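Local coordinates for protein nigritoxine (Vibrio nigripulchritudo, PDB 5M41) that acts as a bacterial toxin against crustaceans and insects and has a new fold, at residues A[360-365]-A[404-409]; A[386-391]-A[411-416]; A[598-603]-A[646-651]; A[665-670]-A[707-712]. All coordinates share one frame; numbering follows the deposited sequence.

Contact 1 (A[360-365]-A[404-409]); sequences ISIAET and PGKSKI
Helix 406-415 begins against the turn that follows strand 359-363, with Gly405 in the N-cap position. Glu364 takes both of the hydrogen bonds that join the two segments. Its carbonyl O receives Gly405 N at 2.9 Å, in the carbonyl plane and on a lone pair. The side chain, turned about its CB-CG bond (chi2 -74°), brings OE1 to 2.7 Å from Lys406 N, which meets the carboxylate from 33° above its plane. A carboxylate beside the start of a helix would probably be favoured in its charged form. The positive phi of Gly405 (95°) suits a residue without a side chain.

Charge plays a looser part. Lys406 runs extended across Glu364 at about a right angle, its CG 3.4 Å from Glu364 OE1, but its NZ stays 4.9 Å from Glu364 OE2 and forms a weak, long ion pair with Glu274.

Apolar packing completes the junction. Ile362 and Ile409 slide past each other in opposite directions and touch through their CG2 methyls at 3.9 Å. Leu392 and Val395 of helix 386-396 also pack on Ile409, whose CD1 reaches to 3.4 Å from Ala363 O.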
loop_
_atom_site.group_PDB
_atom_site.type_symbol
_atom_site.label_atom_id
_atom_site.label_comp_id
_atom_site.label_asym_id
_atom_site.label_seq_id
_atom_site.Cartn_x
_atom_site.Cartn_y
_atom_site.Cartn_z
ATOM N N ILE A 360 3.985 -2.395 8.421
ATOM C CA ILE A 360 3.642 -1.535 7.284
ATOM C C ILE A 360 3.962 -2.334 6.041
ATOM O O ILE A 360 5.050 -2.885 5.933
ATOM C CB ILE A 360 4.455 -0.205 7.291
ATOM C CG1 ILE A 360 4.331 0.518 8.647
ATOM C CG2 ILE A 360 4.019 0.715 6.149
ATOM C CD1 ILE A 360 2.915 0.954 9.033
ATOM N N SER A 361 3.001 -2.438 5.128
ATOM C CA SER A 361 3.258 -3.037 3.819
ATOM C C SER A 361 3.223 -1.938 2.783
ATOM O O SER A 361 2.369 -1.053 2.832
ATOM C CB SER A 361 2.201 -4.085 3.479
ATOM O OG SER A 361 2.137 -5.084 4.486
ATOM N N ILE A 362 4.130 -2.003 1.831
ATOM C CA ILE A 362 4.215 -0.999 0.786
ATOM C C ILE A 362 3.845 -1.694 -0.526
ATOM O O ILE A 362 4.436 -2.702 -0.885
ATOM C CB ILE A 362 5.625 -0.345 0.744
ATOM C CG1 ILE A 362 5.854 0.509 2.010
ATOM C CG2 ILE A 362 5.779 0.535 -0.501
ATOM C CD1 ILE A 362 7.304 0.924 2.231
ATOM N N ALA A 363 2.805 -1.185 -1.192
ATOM C CA ALA A 363 2.378 -1.704 -2.464
ATOM C C ALA A 363 2.826 -0.713 -3.530
ATOM O O ALA A 363 3.282 0.373 -3.186
ATOM C CB ALA A 363 0.855 -1.853 -2.488
ATOM N N GLU A 364 2.690 -1.075 -4.813
ATOM C CA GLU A 364 2.972 -0.126 -5.895
ATOM C C GLU A 364 1.970 1.041 -5.844
ATOM O O GLU A 364 2.247 2.135 -6.353
ATOM C CB GLU A 364 2.924 -0.804 -7.285
ATOM C CG GLU A 364 3.878 -1.987 -7.505
ATOM C CD GLU A 364 5.359 -1.598 -7.682
ATOM O OE1 GLU A 364 5.739 -0.411 -7.493
ATOM O OE2 GLU A 364 6.177 -2.502 -8.021
ATOM N N THR A 365 0.820 0.799 -5.218
ATOM C CA THR A 365 -0.290 1.744 -5.214
ATOM C C THR A 365 -0.492 2.468 -3.887
ATOM O O THR A 365 -1.384 3.307 -3.775
ATOM C CB THR A 365 -1.603 1.034 -5.558
ATOM O OG1 THR A 365 -1.746 -0.090 -4.690
ATOM C CG2 THR A 365 -1.623 0.555 -7.038
ATOM N N PRO A 404 2.165 5.387 -7.794
ATOM C CA PRO A 404 3.454 6.044 -7.704
ATOM C C PRO A 404 4.629 5.058 -7.755
ATOM O O PRO A 404 5.745 5.453 -8.110
ATOM C CB PRO A 404 3.405 6.720 -6.331
ATOM C CG PRO A 404 1.975 6.786 -5.982
ATOM C CD PRO A 404 1.370 5.562 -6.571
ATOM N N GLY A 405 4.382 3.794 -7.398
ATOM C CA GLY A 405 5.436 2.785 -7.402
ATOM C C GLY A 405 6.069 2.639 -6.025
ATOM O O GLY A 405 6.132 3.603 -5.259
ATOM N N LYS A 406 6.571 1.434 -5.741
ATOM C CA LYS A 406 7.115 1.062 -4.418
ATOM C C LYS A 406 8.299 1.926 -3.987
ATOM O O LYS A 406 8.378 2.367 -2.847
ATOM C CB LYS A 406 7.520 -0.415 -4.421
ATOM C CG LYS A 406 6.352 -1.368 -4.249
ATOM C CD LYS A 406 6.829 -2.808 -4.054
ATOM C CE LYS A 406 5.658 -3.767 -4.185
ATOM N NZ LYS A 406 6.057 -5.180 -3.950
ATOM N N SER A 407 9.175 2.208 -4.935
ATOM C CA SER A 407 10.361 2.991 -4.680
ATOM C C SER A 407 10.044 4.443 -4.279
ATOM O O SER A 407 10.534 4.916 -3.259
ATOM C CB SER A 407 11.285 2.913 -5.898
ATOM O OG SER A 407 12.189 3.992 -5.898
ATOM N N LYS A 408 9.211 5.138 -5.059
ATOM C CA LYS A 408 8.748 6.487 -4.684
ATOM C C LYS A 408 8.034 6.516 -3.331
ATOM O O LYS A 408 8.268 7.409 -2.519
ATOM C CB LYS A 408 7.815 7.073 -5.746
ATOM C CG LYS A 408 8.509 7.879 -6.843
ATOM C CD LYS A 408 7.472 8.377 -7.843
ATOM C CE LYS A 408 8.065 9.300 -8.894
ATOM N NZ LYS A 408 8.920 8.565 -9.856
ATOM N N ILE A 409 7.165 5.541 -3.078
ATOM C CA ILE A 409 6.482 5.509 -1.786
ATOM C C ILE A 409 7.496 5.301 -0.660
ATOM O O ILE A 409 7.501 6.054 0.324
ATOM C CB ILE A 409 5.355 4.453 -1.741
ATOM C CG1 ILE A 409 4.226 4.864 -2.705
ATOM C CG2 ILE A 409 4.844 4.316 -0.332
ATOM C CD1 ILE A 409 3.310 3.734 -3.132
#

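Contact 2 (A[386-391]-A[411-416]); sequences TDIING and NAIKKG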
loop_
_atom_site.group_PDB
_atom_site.type_symbol
_atom_site.label_atom_id
_atom_site.label_comp_id
_atom_site.label_asym_id
_atom_site.label_seq_id
_atom_site.Cartn_x
_atom_site.Cartn_y
_atom_site.Cartn_z
ATOM N N THR A 386 1.956 9.462 10.908
ATOM C CA THR A 386 1.961 10.763 10.207
ATOM C C THR A 386 3.057 10.909 9.144
ATOM O O THR A 386 2.790 11.415 8.057
ATOM C CB THR A 386 2.022 11.925 11.232
ATOM O OG1 THR A 386 0.856 11.860 12.051
ATOM C CG2 THR A 386 2.129 13.322 10.560
ATOM N N ASP A 387 4.276 10.468 9.439
ATOM C CA ASP A 387 5.334 10.523 8.417
ATOM C C ASP A 387 4.970 9.632 7.231
ATOM O O ASP A 387 5.223 9.973 6.082
ATOM C CB ASP A 387 6.701 10.099 8.974
ATOM C CG ASP A 387 7.275 11.104 9.991
ATOM O OD1 ASP A 387 6.821 12.268 10.036
ATOM O OD2 ASP A 387 8.201 10.724 10.742
ATOM N N ILE A 388 4.378 8.489 7.521
ATOM C CA ILE A 388 3.993 7.545 6.468
ATOM C C ILE A 388 2.898 8.129 5.594
ATOM O O ILE A 388 3.002 8.109 4.364
ATOM C CB ILE A 388 3.570 6.188 7.056
ATOM C CG1 ILE A 388 4.815 5.436 7.529
ATOM C CG2 ILE A 388 2.755 5.383 6.030
ATOM C CD1 ILE A 388 4.557 4.345 8.541
ATOM N N ILE A 389 1.869 8.680 6.230
ATOM C CA ILE A 389 0.737 9.194 5.469
ATOM C C ILE A 389 1.084 10.498 4.731
ATOM O O ILE A 389 0.664 10.677 3.583
ATOM C CB ILE A 389 -0.539 9.259 6.327
ATOM C CG1 ILE A 389 -0.897 7.828 6.799
ATOM C CG2 ILE A 389 -1.672 9.930 5.549
ATOM C CD1 ILE A 389 -1.903 7.738 7.942
ATOM N N ASN A 390 1.879 11.378 5.352
ATOM C CA ASN A 390 2.435 12.553 4.643
ATOM C C ASN A 390 3.221 12.129 3.397
ATOM O O ASN A 390 3.002 12.655 2.310
ATOM C CB ASN A 390 3.336 13.413 5.546
ATOM C CG ASN A 390 2.556 14.198 6.598
ATOM O OD1 ASN A 390 1.324 14.213 6.615
ATOM N ND2 ASN A 390 3.281 14.859 7.482
ATOM N N GLY A 391 4.122 11.164 3.553
ATOM C CA GLY A 391 4.909 10.680 2.418
ATOM C C GLY A 391 4.019 10.177 1.286
ATOM O O GLY A 391 4.185 10.566 0.130
ATOM N N ASN A 411 10.693 5.947 -0.529
ATOM C CA ASN A 411 11.497 7.173 -0.401
ATOM C C ASN A 411 10.756 8.313 0.284
ATOM O O ASN A 411 11.346 9.055 1.072
ATOM C CB ASN A 411 11.986 7.642 -1.770
ATOM C CG ASN A 411 12.957 6.670 -2.409
ATOM O OD1 ASN A 411 13.410 5.711 -1.779
ATOM N ND2 ASN A 411 13.290 6.921 -3.668
ATOM N N ALA A 412 9.463 8.454 -0.000
ATOM C CA ALA A 412 8.688 9.522 0.617
ATOM C C ALA A 412 8.485 9.255 2.114
ATOM O O ALA A 412 8.439 10.189 2.922
ATOM C CB ALA A 412 7.365 9.703 -0.107
ATOM N N ILE A 413 8.404 7.981 2.483
ATOM C CA ILE A 413 8.304 7.584 3.887
ATOM C C ILE A 413 9.601 7.918 4.644
ATOM O O ILE A 413 9.563 8.499 5.729
ATOM C CB ILE A 413 7.974 6.085 4.013
ATOM C CG1 ILE A 413 6.491 5.861 3.736
ATOM C CG2 ILE A 413 8.363 5.549 5.391
ATOM C CD1 ILE A 413 6.130 4.397 3.580
ATOM N N LYS A 414 10.736 7.562 4.043
ATOM C CA LYS A 414 12.059 7.779 4.634
ATOM C C LYS A 414 12.506 9.234 4.597
ATOM O O LYS A 414 13.510 9.581 5.214
ATOM C CB LYS A 414 13.106 6.925 3.920
ATOM C CG LYS A 414 12.925 5.434 4.132
ATOM C CD LYS A 414 14.087 4.650 3.553
ATOM C CE LYS A 414 14.089 4.643 2.038
ATOM N NZ LYS A 414 15.189 3.765 1.553
ATOM N N LYS A 415 11.778 10.078 3.867
ATOM C CA LYS A 415 12.109 11.500 3.774
ATOM C C LYS A 415 11.904 12.204 5.116
ATOM O O LYS A 415 12.722 13.040 5.505
ATOM C CB LYS A 415 11.290 12.194 2.680
ATOM C CG LYS A 415 11.675 13.649 2.465
ATOM C CD LYS A 415 10.479 14.512 2.099
ATOM C CE LYS A 415 10.724 15.956 2.509
ATOM N NZ LYS A 415 9.972 16.903 1.641
ATOM N N GLY A 416 10.822 11.853 5.816
ATOM C CA GLY A 416 10.521 12.407 7.141
ATOM C C GLY A 416 11.386 11.847 8.264
ATOM O O GLY A 416 11.015 11.933 9.440
#
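This is a close helix-helix packing contact without cross-helix hydrogen bonds, made by the two arms of a splayed helical hairpin, helices 386-396 and 406-415, which are joined by a loop. The segments run roughly antiparallel, their axes at 133° and only 7.7 Å apart at closest approach.

Glycine makes such closeness possible. Gly391 brings no side chain to the crossing, where a CB would run into Ala412 O, and the CA atoms of Gly391 and Ala412 lie 4.3 Å apart. Here the helices meet backbone to backbone: Gly391 CA sits 3.6 Å from Ala412 O in a CA-H...O contact, bent to 124° at the hydrogen. The contact is returned by the Ala412 methyl, whose CB presses to 3.3 Å from Gly391 O, an atom that also accepts a hydrogen bond from Ser394 OG.

Beside this crossing, Ile388 and Ile413 lie side by side and point the same way. Both hold CG1 anti to the carbonyl carbon, and they meet where Ile388 CG1 comes within 4.1 Å of Ile413 CG2. Both pack on Val367 of strand 366-370, while Ile360 and Ile362 of strand 359-363 touch Ile388 and Ile413 respectively, so the pair packs the hairpin against both strands.

The hairpin loosens at its exposed end, where Gly416 is poorly ordered. Asp387 CG is anti to its carbonyl carbon, and the carboxylate comes close to Gly416 without bonding: Asp387 OD2 and Gly416 O are two acceptors, 3.3 Å apart.

Contact 3 (A[598-603]-A[646-651]); sequences HLTLES and PDNIHF
Leu599 and Phe651 exchange two backbone hydrogen bonds, of which Phe651 N to Leu599 O (2.8 Å) is nearly straight at 170°. Leu601 and Ile649 form a second such pair, and between them stands the non-hydrogen-bonded pair Thr600-His650. One face of this buried part is apolar: Leu599 CD2 lies beside Phe651 CD2 at 4.1 Å, while Leu601 CB faces Ile649 CB at 4.0 Å. Helix 719-731 covers it through Met722 and Leu725.

These are inner, neighbouring strands of a six-stranded antiparallel sheet, 594-601 lying between 583-589 and 649-652. On the other face Thr600 OG1 and His650 ND1 share a hydrogen bond of 2.9 Å, in the ring plane at its edge. His598 lies alongside, its CG between the backbone N and the carbonyl carbon (chi1 65°) and its ring at 82° to that of His650; its ND1 is bonded to Asn596 O.

Beyond the bridges the grip slackens toward partly exposed residues. Glu602, the N-cap of helix 603-614, points away and forms a salt bridge with Lys632. Asn648 OD1 receives Ser603 N only weakly, at 3.3 Å. Ser603 OG bonds more closely to Asp647 O, at 2.9 Å and on a lone pair, while Asp647 OD1 accepts Asn648 N and salt-bridges Lys637.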
loop_
_atom_site.group_PDB
_atom_site.type_symbol
_atom_site.label_atom_id
_atom_site.label_comp_id
_atom_site.label_asym_id
_atom_site.label_seq_id
_atom_site.Cartn_x
_atom_site.Cartn_y
_atom_site.Cartn_z
ATOM N N HIS A 598 -12.470 8.554 -41.822
ATOM C CA HIS A 598 -11.189 7.890 -41.495
ATOM C C HIS A 598 -10.804 8.094 -40.057
ATOM O O HIS A 598 -11.256 9.052 -39.419
ATOM C CB HIS A 598 -10.060 8.374 -42.407
ATOM C CG HIS A 598 -9.725 9.838 -42.240
ATOM N ND1 HIS A 598 -10.464 10.827 -42.818
ATOM C CD2 HIS A 598 -8.700 10.470 -41.536
ATOM C CE1 HIS A 598 -9.935 12.028 -42.493
ATOM N NE2 HIS A 598 -8.853 11.808 -41.712
ATOM N N LEU A 599 -9.973 7.184 -39.541
ATOM C CA LEU A 599 -9.439 7.268 -38.174
ATOM C C LEU A 599 -8.050 7.886 -38.238
ATOM O O LEU A 599 -7.252 7.559 -39.132
ATOM C CB LEU A 599 -9.367 5.879 -37.510
ATOM C CG LEU A 599 -8.969 5.858 -36.018
ATOM C CD1 LEU A 599 -9.747 4.790 -35.269
ATOM C CD2 LEU A 599 -7.455 5.694 -35.818
ATOM N N THR A 600 -7.766 8.774 -37.299
ATOM C CA THR A 600 -6.479 9.444 -37.255
ATOM C C THR A 600 -5.765 9.140 -35.962
ATOM O O THR A 600 -6.348 9.251 -34.890
ATOM C CB THR A 600 -6.628 10.966 -37.387
ATOM O OG1 THR A 600 -7.039 11.252 -38.722
ATOM C CG2 THR A 600 -5.290 11.681 -37.129
ATOM N N LEU A 601 -4.508 8.740 -36.099
ATOM C CA LEU A 601 -3.605 8.575 -34.985
ATOM C C LEU A 601 -2.774 9.846 -34.868
ATOM O O LEU A 601 -2.158 10.283 -35.846
ATOM C CB LEU A 601 -2.680 7.366 -35.232
ATOM C CG LEU A 601 -1.529 7.215 -34.225
ATOM C CD1 LEU A 601 -2.048 6.906 -32.813
ATOM C CD2 LEU A 601 -0.530 6.167 -34.710
ATOM N N GLU A 602 -2.752 10.410 -33.667
ATOM C CA GLU A 602 -2.023 11.629 -33.374
ATOM C C GLU A 602 -0.532 11.328 -33.103
ATOM O O GLU A 602 -0.108 11.156 -31.955
ATOM C CB GLU A 602 -2.695 12.334 -32.197
ATOM C CG GLU A 602 -4.108 12.817 -32.504
ATOM C CD GLU A 602 -5.017 12.831 -31.276
ATOM O OE1 GLU A 602 -4.519 13.018 -30.150
ATOM O OE2 GLU A 602 -6.244 12.655 -31.431
ATOM N N SER A 603 0.241 11.299 -34.183
ATOM C CA SER A 603 1.591 10.737 -34.191
ATOM C C SER A 603 2.493 11.271 -33.099
ATOM O O SER A 603 2.985 10.501 -32.277
ATOM C CB SER A 603 2.238 10.982 -35.552
ATOM O OG SER A 603 1.481 10.344 -36.556
ATOM N N PRO A 646 6.437 13.627 -39.316
ATOM C CA PRO A 646 6.025 14.771 -40.154
ATOM C C PRO A 646 4.509 15.025 -40.213
ATOM O O PRO A 646 4.099 16.120 -40.555
ATOM C CB PRO A 646 6.560 14.396 -41.537
ATOM C CG PRO A 646 7.723 13.475 -41.255
ATOM C CD PRO A 646 7.262 12.662 -40.073
ATOM N N ASP A 647 3.682 14.031 -39.889
ATOM C CA ASP A 647 2.223 14.212 -39.956
ATOM C C ASP A 647 1.525 13.159 -39.109
ATOM O O ASP A 647 2.154 12.199 -38.661
ATOM C CB ASP A 647 1.733 14.098 -41.416
ATOM C CG ASP A 647 0.430 14.879 -41.685
ATOM O OD1 ASP A 647 -0.201 15.413 -40.737
ATOM O OD2 ASP A 647 0.038 14.973 -42.875
ATOM N N ASN A 648 0.227 13.349 -38.898
ATOM C CA ASN A 648 -0.635 12.334 -38.330
ATOM C C ASN A 648 -0.795 11.195 -39.295
ATOM O O ASN A 648 -0.545 11.346 -40.474
ATOM C CB ASN A 648 -2.013 12.924 -37.992
ATOM C CG ASN A 648 -1.952 13.855 -36.797
ATOM O OD1 ASN A 648 -1.002 13.807 -36.005
ATOM N ND2 ASN A 648 -2.954 14.711 -36.659
ATOM N N ILE A 649 -1.244 10.068 -38.763
ATOM C CA ILE A 649 -1.315 8.790 -39.445
ATOM C C ILE A 649 -2.800 8.438 -39.605
ATOM O O ILE A 649 -3.571 8.631 -38.683
ATOM C CB ILE A 649 -0.594 7.732 -38.571
ATOM C CG1 ILE A 649 0.922 7.810 -38.809
ATOM C CG2 ILE A 649 -1.130 6.340 -38.821
ATOM C CD1 ILE A 649 1.787 7.119 -37.769
ATOM N N HIS A 650 -3.191 7.930 -40.771
ATOM C CA HIS A 650 -4.609 7.701 -41.080
ATOM C C HIS A 650 -4.919 6.279 -41.447
ATOM O O HIS A 650 -4.152 5.626 -42.159
ATOM C CB HIS A 650 -5.067 8.646 -42.203
ATOM C CG HIS A 650 -4.699 10.099 -41.967
ATOM N ND1 HIS A 650 -5.295 10.855 -41.021
ATOM C CD2 HIS A 650 -3.739 10.918 -42.582
ATOM C CE1 HIS A 650 -4.747 12.099 -41.026
ATOM N NE2 HIS A 650 -3.809 12.135 -41.988
ATOM N N PHE A 651 -6.052 5.791 -40.951
ATOM C CA PHE A 651 -6.582 4.478 -41.295
ATOM C C PHE A 651 -7.996 4.676 -41.830
ATOM O O PHE A 651 -8.710 5.575 -41.385
ATOM C CB PHE A 651 -6.726 3.606 -40.052
ATOM C CG PHE A 651 -5.430 3.244 -39.371
ATOM C CD1 PHE A 651 -4.884 1.973 -39.530
ATOM C CD2 PHE A 651 -4.828 4.118 -38.473
ATOM C CE1 PHE A 651 -3.721 1.607 -38.862
ATOM C CE2 PHE A 651 -3.668 3.759 -37.793
ATOM C CZ PHE A 651 -3.116 2.499 -37.992
#

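Contact 4 (A[665-670]-A[707-712]); sequences YTLQDF and ASPDTL
Two carbonyls of segment 707-712 receive the first backbone amides of helix 667-676. Leu667 N meets Leu712 O at 2.9 Å, nearly along the C=O axis. Gln668 N reaches Pro709 O at 3.0 Å by a different route, from 65° above the carbonyl plane. The Leu712 oxygen is also approached by Thr666 CA at 3.2 Å, a CA-H...O contact. Around these bonds the side chains lie alongside one another: Leu667 CD2 touches Leu712 CD1 at 3.8 Å, Gln668 CB rests beside Pro709 CB, and the amide of the extended Gln668 brings NE2 to 3.9 Å from Asp710 CB.

The next shell holds the helix start and the facing loop in place. Thr666 and Asp669 form a capping box: Thr666 OG1, between its own N and carbonyl carbon (chi1 68°), accepts Asp669 N at 3.0 Å, and Asp669 OD2 takes Thr666 N in a weak bond; the same oxygen is hydrogen-bonded to Ser743 of helix 739-751. The facing loop is braced by Ser708, whose OG gives its proton to Asp710 OD1 at 2.6 Å and whose carbonyl receives Thr711 N.

Further out, Ala702 of helix 688-704 touches Leu667, Pro709 and Leu712, while Leu599 of strand 594-601 packs on both leucines. Tyr665 is bonded through its backbone to Leu714 of strand 713-715 and lies on helix 739-751, and Phe670 packs on helices 688-704 and 719-731.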
loop_
_atom_site.group_PDB
_atom_site.type_symbol
_atom_site.label_atom_id
_atom_site.label_comp_id
_atom_site.label_asym_id
_atom_site.label_seq_id
_atom_site.Cartn_x
_atom_site.Cartn_y
_atom_site.Cartn_z
ATOM N N TYR A 665 -1.990 -3.454 -43.703
ATOM C CA TYR A 665 -1.741 -3.267 -42.268
ATOM C C TYR A 665 -2.968 -2.670 -41.603
ATOM O O TYR A 665 -3.523 -1.679 -42.085
ATOM C CB TYR A 665 -0.548 -2.334 -42.050
ATOM C CG TYR A 665 -0.128 -2.175 -40.610
ATOM C CD1 TYR A 665 0.679 -3.144 -39.999
ATOM C CD2 TYR A 665 -0.476 -1.032 -39.866
ATOM C CE1 TYR A 665 1.094 -3.011 -38.686
ATOM C CE2 TYR A 665 -0.055 -0.886 -38.537
ATOM C CZ TYR A 665 0.729 -1.892 -37.962
ATOM O OH TYR A 665 1.182 -1.810 -36.669
ATOM N N THR A 666 -3.400 -3.274 -40.503
ATOM C CA THR A 666 -4.665 -2.871 -39.887
ATOM C C THR A 666 -4.425 -2.179 -38.556
ATOM O O THR A 666 -3.370 -2.365 -37.938
ATOM C CB THR A 666 -5.568 -4.087 -39.622
ATOM O OG1 THR A 666 -4.965 -4.885 -38.595
ATOM C CG2 THR A 666 -5.757 -4.934 -40.909
ATOM N N LEU A 667 -5.413 -1.397 -38.111
ATOM C CA LEU A 667 -5.411 -0.826 -36.766
ATOM C C LEU A 667 -5.276 -1.931 -35.720
ATOM O O LEU A 667 -4.622 -1.735 -34.701
ATOM C CB LEU A 667 -6.691 -0.014 -36.502
ATOM C CG LEU A 667 -6.775 0.668 -35.128
ATOM C CD1 LEU A 667 -5.712 1.751 -34.948
ATOM C CD2 LEU A 667 -8.150 1.276 -34.910
ATOM N N GLN A 668 -5.909 -3.075 -35.964
ATOM C CA GLN A 668 -5.740 -4.232 -35.079
ATOM C C GLN A 668 -4.268 -4.671 -34.925
ATOM O O GLN A 668 -3.816 -4.931 -33.804
ATOM C CB GLN A 668 -6.586 -5.412 -35.553
ATOM C CG GLN A 668 -6.836 -6.410 -34.436
ATOM C CD GLN A 668 -7.512 -7.676 -34.911
ATOM O OE1 GLN A 668 -8.533 -8.079 -34.350
ATOM N NE2 GLN A 668 -6.948 -8.319 -35.942
ATOM N N ASP A 669 -3.518 -4.747 -36.027
ATOM C CA ASP A 669 -2.087 -5.075 -35.918
ATOM C C ASP A 669 -1.397 -4.077 -34.987
ATOM O O ASP A 669 -0.596 -4.469 -34.137
ATOM C CB ASP A 669 -1.386 -5.019 -37.270
ATOM C CG ASP A 669 -1.837 -6.104 -38.239
ATOM O OD1 ASP A 669 -2.393 -7.150 -37.822
ATOM O OD2 ASP A 669 -1.626 -5.872 -39.447
ATOM N N PHE A 670 -1.717 -2.792 -35.162
ATOM C CA PHE A 670 -1.141 -1.703 -34.372
ATOM C C PHE A 670 -1.468 -1.873 -32.900
ATOM O O PHE A 670 -0.580 -1.857 -32.032
ATOM C CB PHE A 670 -1.637 -0.330 -34.884
ATOM C CG PHE A 670 -1.079 0.837 -34.123
ATOM C CD1 PHE A 670 0.232 1.253 -34.330
ATOM C CD2 PHE A 670 -1.870 1.545 -33.222
ATOM C CE1 PHE A 670 0.757 2.335 -33.639
ATOM C CE2 PHE A 670 -1.356 2.634 -32.525
ATOM C CZ PHE A 670 -0.037 3.024 -32.730
ATOM N N ALA A 707 -16.714 1.460 -37.697
ATOM C CA ALA A 707 -15.771 0.461 -38.206
ATOM C C ALA A 707 -15.308 -0.489 -37.095
ATOM O O ALA A 707 -15.998 -0.664 -36.084
ATOM C CB ALA A 707 -14.590 1.147 -38.904
ATOM N N SER A 708 -14.152 -1.110 -37.298
ATOM C CA SER A 708 -13.551 -1.961 -36.291
ATOM C C SER A 708 -12.075 -2.001 -36.584
ATOM O O SER A 708 -11.660 -1.757 -37.722
ATOM C CB SER A 708 -14.128 -3.379 -36.331
ATOM O OG SER A 708 -13.705 -4.043 -37.510
ATOM N N PRO A 709 -11.269 -2.340 -35.562
ATOM C CA PRO A 709 -9.823 -2.354 -35.766
ATOM C C PRO A 709 -9.355 -3.250 -36.929
ATOM O O PRO A 709 -8.422 -2.877 -37.654
ATOM C CB PRO A 709 -9.287 -2.817 -34.404
ATOM C CG PRO A 709 -10.334 -2.343 -33.427
ATOM C CD PRO A 709 -11.633 -2.588 -34.151
ATOM N N ASP A 710 -9.988 -4.404 -37.128
ATOM C CA ASP A 710 -9.564 -5.284 -38.237
ATOM C C ASP A 710 -10.109 -4.889 -39.627
ATOM O O ASP A 710 -9.715 -5.485 -40.620
ATOM C CB ASP A 710 -9.882 -6.760 -37.943
ATOM C CG ASP A 710 -11.366 -7.001 -37.683
ATOM O OD1 ASP A 710 -12.186 -6.077 -37.868
ATOM O OD2 ASP A 710 -11.719 -8.125 -37.282
ATOM N N THR A 711 -11.006 -3.902 -39.695
ATOM C CA THR A 711 -11.522 -3.421 -40.995
ATOM C C THR A 711 -10.933 -2.042 -41.368
ATOM O O THR A 711 -11.246 -1.478 -42.418
ATOM C CB THR A 711 -13.076 -3.401 -41.059
ATOM O OG1 THR A 711 -13.615 -2.543 -40.046
ATOM C CG2 THR A 711 -13.679 -4.824 -40.889
ATOM N N LEU A 712 -10.081 -1.519 -40.492
ATOM C CA LEU A 712 -9.399 -0.255 -40.713
ATOM C C LEU A 712 -7.971 -0.456 -41.193
ATOM O O LEU A 712 -7.116 -0.935 -40.435
ATOM C CB LEU A 712 -9.425 0.594 -39.436
ATOM C CG LEU A 712 -10.794 1.217 -39.091
ATOM C CD1 LEU A 712 -10.813 1.708 -37.652
ATOM C CD2 LEU A 712 -11.117 2.357 -40.046
#

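Following the chain, contact 1 brings 404-409 back to 360-365, and contact 2 starts within that loop, at 386-391, but closes beyond it at 411-416, so the two cross. They share helix 406-415 and touch through isoleucines, fastening the helical hairpin to strand 359-363. Contacts 3 and 4 follow in series, in another part of the molecule: the centres of contacts 1 and 3 are about 37 Å apart. Contact 3 closes an excursion of helices and loops between neighbouring strands. Contact 4 closes a second, just before strand 713-715, which borders strand 649-652. The Phe651 ring of contact 3 packs on the backbone of Leu667 and Leu712, and Leu601 touches Phe670, joining sheet and helix start.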